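Local structure of leucyl-trna synthetase (Plasmodium falciparum, 5FOC) at residues P180-N192 against T245-C257. The protein probably attaches leucine to its cognate tRNA with ATP and hydrolyses mischarged tRNA, this chain being its editing domain. The protein carries 2 engineered substitutions. Numbering follows the deposited sequence.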
loop_
_atom_site.group_PDB
_atom_site.type_symbol
_atom_site.label_atom_id
_atom_site.label_comp_id
_atom_site.label_asym_id
_atom_site.label_seq_id
_atom_site.Cartn_x
_atom_site.Cartn_y
_atom_site.Cartn_z
ATOM N N PRO A 180 -7.913 -0.167 -16.567
ATOM C CA PRO A 180 -7.326 -1.555 -16.545
ATOM C C PRO A 180 -6.968 -2.075 -15.176
ATOM O O PRO A 180 -6.586 -3.245 -15.050
ATOM C CB PRO A 180 -6.042 -1.378 -17.350
ATOM C CG PRO A 180 -5.648 0.038 -17.064
ATOM C CD PRO A 180 -6.941 0.798 -17.116
ATOM N N ASN A 181 -7.026 -1.247 -14.136
ATOM C CA ASN A 181 -6.534 -1.614 -12.802
ATOM C C ASN A 181 -7.638 -1.592 -11.778
ATOM O O ASN A 181 -8.479 -0.651 -11.785
ATOM C CB ASN A 181 -5.417 -0.632 -12.354
ATOM C CG ASN A 181 -4.240 -0.625 -13.302
ATOM O OD1 ASN A 181 -4.038 -1.597 -14.045
ATOM N ND2 ASN A 181 -3.463 0.444 -13.314
ATOM N N ILE A 182 -7.681 -2.617 -10.925
ATOM C CA ILE A 182 -8.480 -2.622 -9.734
ATOM C C ILE A 182 -7.594 -2.055 -8.651
ATOM O O ILE A 182 -6.662 -2.684 -8.240
ATOM C CB ILE A 182 -8.972 -4.019 -9.337
ATOM C CG1 ILE A 182 -9.911 -4.543 -10.403
ATOM C CG2 ILE A 182 -9.670 -3.979 -8.001
ATOM C CD1 ILE A 182 -10.066 -6.042 -10.390
ATOM N N TYR A 183 -7.919 -0.837 -8.147
ATOM C CA TYR A 183 -7.221 -0.286 -7.009
ATOM C C TYR A 183 -7.859 -0.552 -5.670
ATOM O O TYR A 183 -9.068 -0.571 -5.565
ATOM C CB TYR A 183 -7.074 1.234 -7.198
ATOM C CG TYR A 183 -6.166 1.662 -8.330
ATOM C CD1 TYR A 183 -4.863 1.135 -8.463
ATOM C CD2 TYR A 183 -6.598 2.557 -9.330
ATOM C CE1 TYR A 183 -4.017 1.536 -9.492
ATOM C CE2 TYR A 183 -5.754 2.949 -10.373
ATOM C CZ TYR A 183 -4.458 2.449 -10.455
ATOM O OH TYR A 183 -3.559 2.751 -11.442
ATOM N N VAL A 184 -7.021 -0.815 -4.667
ATOM C CA VAL A 184 -7.452 -0.976 -3.305
ATOM C C VAL A 184 -6.925 0.251 -2.530
ATOM O O VAL A 184 -5.714 0.555 -2.561
ATOM C CB VAL A 184 -6.880 -2.232 -2.617
ATOM C CG1 VAL A 184 -7.519 -2.431 -1.273
ATOM C CG2 VAL A 184 -7.135 -3.479 -3.494
ATOM N N CYS A 185 -7.834 0.890 -1.809
ATOM C CA CYS A 185 -7.492 2.177 -1.117
ATOM C C CYS A 185 -8.560 2.517 -0.100
ATOM O O CYS A 185 -9.661 1.997 -0.116
ATOM C CB CYS A 185 -7.360 3.269 -2.148
ATOM S SG CYS A 185 -8.840 3.554 -3.144
ATOM N N SER A 186 -8.217 3.480 0.764
ATOM C CA SER A 186 -9.137 3.944 1.768
ATOM C C SER A 186 -10.272 4.827 1.153
ATOM O O SER A 186 -10.152 5.403 0.069
ATOM C CB SER A 186 -8.370 4.791 2.805
ATOM O OG SER A 186 -7.782 5.927 2.181
ATOM N N GLU A 187 -11.370 4.894 1.901
ATOM C CA GLU A 187 -12.453 5.821 1.598
ATOM C C GLU A 187 -11.922 7.243 1.476
ATOM O O GLU A 187 -12.222 7.940 0.495
ATOM C CB GLU A 187 -13.512 5.793 2.696
ATOM C CG GLU A 187 -14.763 6.571 2.336
ATOM C CD GLU A 187 -15.774 6.591 3.445
ATOM O OE1 GLU A 187 -15.477 6.126 4.559
ATOM O OE2 GLU A 187 -16.871 7.099 3.198
ATOM N N ASN A 188 -11.111 7.619 2.451
ATOM C CA ASN A 188 -10.449 8.947 2.474
ATOM C C ASN A 188 -9.843 9.350 1.143
ATOM O O ASN A 188 -9.922 10.490 0.735
ATOM C CB ASN A 188 -9.343 8.978 3.529
ATOM C CG ASN A 188 -8.556 10.265 3.515
ATOM O OD1 ASN A 188 -9.098 11.319 3.981
ATOM N ND2 ASN A 188 -7.346 10.266 3.001
ATOM N N SER A 189 -9.175 8.419 0.470
ATOM C CA SER A 189 -8.476 8.766 -0.764
ATOM C C SER A 189 -9.366 8.946 -1.989
ATOM O O SER A 189 -8.925 9.485 -2.972
ATOM C CB SER A 189 -7.377 7.743 -1.060
ATOM O OG SER A 189 -7.929 6.479 -1.353
ATOM N N LEU A 190 -10.605 8.485 -1.956
ATOM C CA LEU A 190 -11.352 8.265 -3.202
ATOM C C LEU A 190 -11.566 9.506 -4.046
ATOM O O LEU A 190 -11.168 9.572 -5.200
ATOM C CB LEU A 190 -12.669 7.557 -2.924
ATOM C CG LEU A 190 -12.582 6.063 -2.514
ATOM C CD1 LEU A 190 -13.951 5.591 -2.074
ATOM C CD2 LEU A 190 -12.026 5.139 -3.615
ATOM N N TYR A 191 -12.086 10.581 -3.425
ATOM C CA TYR A 191 -12.367 11.702 -4.251
ATOM C C TYR A 191 -11.092 12.439 -4.647
ATOM O O TYR A 191 -11.057 13.021 -5.726
ATOM C CB TYR A 191 -13.358 12.597 -3.578
ATOM C CG TYR A 191 -14.698 12.017 -3.327
ATOM C CD1 TYR A 191 -15.479 11.569 -4.370
ATOM C CD2 TYR A 191 -15.257 12.022 -2.051
ATOM C CE1 TYR A 191 -16.754 11.053 -4.154
ATOM C CE2 TYR A 191 -16.538 11.521 -1.818
ATOM C CZ TYR A 191 -17.283 11.040 -2.880
ATOM O OH TYR A 191 -18.552 10.535 -2.688
ATOM N N ASN A 192 -10.070 12.385 -3.794
ATOM C CA ASN A 192 -8.727 12.909 -4.125
ATOM C C ASN A 192 -8.155 12.194 -5.335
ATOM O O ASN A 192 -7.613 12.750 -6.250
ATOM C CB ASN A 192 -7.777 12.804 -2.919
ATOM C CG ASN A 192 -8.284 13.565 -1.673
ATOM O OD1 ASN A 192 -8.457 12.975 -0.568
ATOM N ND2 ASN A 192 -8.519 14.854 -1.832
ATOM N N THR A 245 -1.724 1.386 13.618
ATOM C CA THR A 245 -1.476 2.848 13.819
ATOM C C THR A 245 -1.680 3.618 12.524
ATOM O O THR A 245 -1.641 4.838 12.532
ATOM C CB THR A 245 -0.034 3.092 14.272
ATOM O OG1 THR A 245 0.851 2.345 13.395
ATOM C CG2 THR A 245 0.150 2.632 15.674
ATOM N N ILE A 246 -1.873 2.939 11.399
ATOM C CA ILE A 246 -2.211 3.617 10.136
ATOM C C ILE A 246 -3.486 4.469 10.331
ATOM O O ILE A 246 -4.518 3.965 10.749
ATOM C CB ILE A 246 -2.399 2.616 8.977
ATOM C CG1 ILE A 246 -1.027 2.106 8.613
ATOM C CG2 ILE A 246 -3.101 3.261 7.792
ATOM C CD1 ILE A 246 -1.108 0.904 7.687
ATOM N N LYS A 247 -3.374 5.771 10.052
ATOM C CA LYS A 247 -4.501 6.676 10.202
ATOM C C LYS A 247 -5.342 6.737 8.936
ATOM O O LYS A 247 -4.828 7.042 7.852
ATOM C CB LYS A 247 -3.984 8.101 10.521
ATOM C CG LYS A 247 -3.276 8.233 11.867
ATOM C CD LYS A 247 -4.188 7.940 13.068
ATOM C CE LYS A 247 -3.423 7.867 14.399
ATOM N NZ LYS A 247 -2.556 6.625 14.448
ATOM N N MET A 248 -6.637 6.458 9.072
ATOM C CA MET A 248 -7.511 6.384 7.925
ATOM C C MET A 248 -7.848 7.718 7.271
ATOM O O MET A 248 -8.371 7.740 6.178
ATOM C CB MET A 248 -8.767 5.630 8.301
ATOM C CG MET A 248 -8.500 4.171 8.690
ATOM S SD MET A 248 -7.369 3.167 7.663
ATOM C CE MET A 248 -8.321 2.919 6.167
ATOM N N ASN A 249 -7.488 8.814 7.914
ATOM C CA ASN A 249 -7.639 10.124 7.321
ATOM C C ASN A 249 -6.402 10.620 6.560
ATOM O O ASN A 249 -6.436 11.724 6.027
ATOM C CB ASN A 249 -8.116 11.154 8.357
ATOM C CG ASN A 249 -7.139 11.362 9.499
ATOM O OD1 ASN A 249 -6.343 10.494 9.827
ATOM N ND2 ASN A 249 -7.226 12.497 10.135
ATOM N N ILE A 250 -5.383 9.768 6.378
ATOM C CA ILE A 250 -4.156 10.155 5.710
ATOM C C ILE A 250 -4.014 9.304 4.435
ATOM O O ILE A 250 -3.978 8.036 4.523
ATOM C CB ILE A 250 -2.942 9.934 6.622
ATOM C CG1 ILE A 250 -3.011 10.831 7.880
ATOM C CG2 ILE A 250 -1.631 10.100 5.838
ATOM C CD1 ILE A 250 -3.018 12.268 7.540
ATOM N N SER A 251 -3.990 9.953 3.280
ATOM C CA SER A 251 -3.728 9.318 1.995
ATOM C C SER A 251 -4.595 8.052 1.808
ATOM O O SER A 251 -5.778 8.034 2.081
ATOM C CB SER A 251 -2.224 9.070 1.875
ATOM O OG SER A 251 -1.844 8.729 0.566
ATOM N N THR A 252 -3.951 6.970 1.313
ATOM C CA THR A 252 -4.698 5.759 0.969
ATOM C C THR A 252 -4.774 4.662 2.047
ATOM O O THR A 252 -5.495 3.665 1.826
ATOM C CB THR A 252 -3.991 5.048 -0.233
ATOM O OG1 THR A 252 -2.644 4.769 0.129
ATOM C CG2 THR A 252 -3.964 5.938 -1.438
ATOM N N GLY A 253 -4.021 4.822 3.133
ATOM C CA GLY A 253 -4.146 3.986 4.305
ATOM C C GLY A 253 -3.410 2.655 3.994
ATOM O O GLY A 253 -3.638 1.717 4.739
ATOM N N ILE A 254 -2.504 2.671 3.041
ATOM C CA ILE A 254 -1.642 1.462 2.736
ATOM C C ILE A 254 -0.238 2.031 2.655
ATOM O O ILE A 254 -0.003 3.008 1.915
ATOM C CB ILE A 254 -2.027 0.859 1.403
ATOM C CG1 ILE A 254 -3.477 0.399 1.472
ATOM C CG2 ILE A 254 -1.092 -0.359 1.132
ATOM C CD1 ILE A 254 -4.241 0.302 0.173
ATOM N N VAL A 255 0.687 1.465 3.405
ATOM C CA VAL A 255 2.030 1.940 3.345
ATOM C C VAL A 255 3.081 0.852 3.092
ATOM O O VAL A 255 2.977 -0.229 3.642
ATOM C CB VAL A 255 2.389 2.740 4.593
ATOM C CG1 VAL A 255 1.469 3.965 4.722
ATOM C CG2 VAL A 255 2.307 1.927 5.829
ATOM N N PRO A 256 4.086 1.187 2.306
ATOM C CA PRO A 256 5.238 0.291 2.147
ATOM C C PRO A 256 5.965 0.161 3.448
ATOM O O PRO A 256 6.142 1.162 4.174
ATOM C CB PRO A 256 6.100 0.957 1.073
ATOM C CG PRO A 256 5.415 2.239 0.715
ATOM C CD PRO A 256 4.196 2.415 1.500
ATOM N N CYS A 257 6.372 -1.055 3.826
ATOM C CA CYS A 257 7.203 -1.309 4.958
ATOM C C CYS A 257 8.634 -1.274 4.433
ATOM O O CYS A 257 8.988 -2.075 3.542
ATOM C CB CYS A 257 6.910 -2.698 5.567
ATOM S SG CYS A 257 8.033 -3.112 6.896
HETATM O O HOH W 1 -6.441 6.451 4.597
HETATM O O HOH W 2 -10.689 6.308 4.957
#
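A buried polar contact joins S186 and N188, in the connection between strand 181-185 and helix 190-195, to the backbone of two consecutive beta turns, 247-250 and 250-253, that lead into strand 254-257. S186 N donates to T252 O at 2.9 Å, although the bond is bent (134°). With CG anti to its own N (chi1 175°), N188 lays its amide beside the second turn, and ND2 meets S251 O at 2.9 Å, nearly straight and on a carbonyl lone pair. Asparagine suits this place because its NH2 has two N-H bonds, one for S251 O and one for E374, whose carboxylate takes S251 N as well. S251, at positive phi in a type II' turn, has its OG hydrogen-bonded to S126. The short hydroxyl of S186 lies 2.8 Å from a water that also reaches M248 O and I250 O, while a second water links N188 N to M248 O. Apolar contacts complete the interface: M248, bent at chi2 and chi3, brings CE to 3.8 Å from S186 CB, and T252 CG2 lies 3.9 Å from S189 CB. S189 OG donates to S186 O. Side-chain amide, backbone carbonyls and bridging waters thus join two strand connections of the mixed beta sheet in this class I synthetase editing domain.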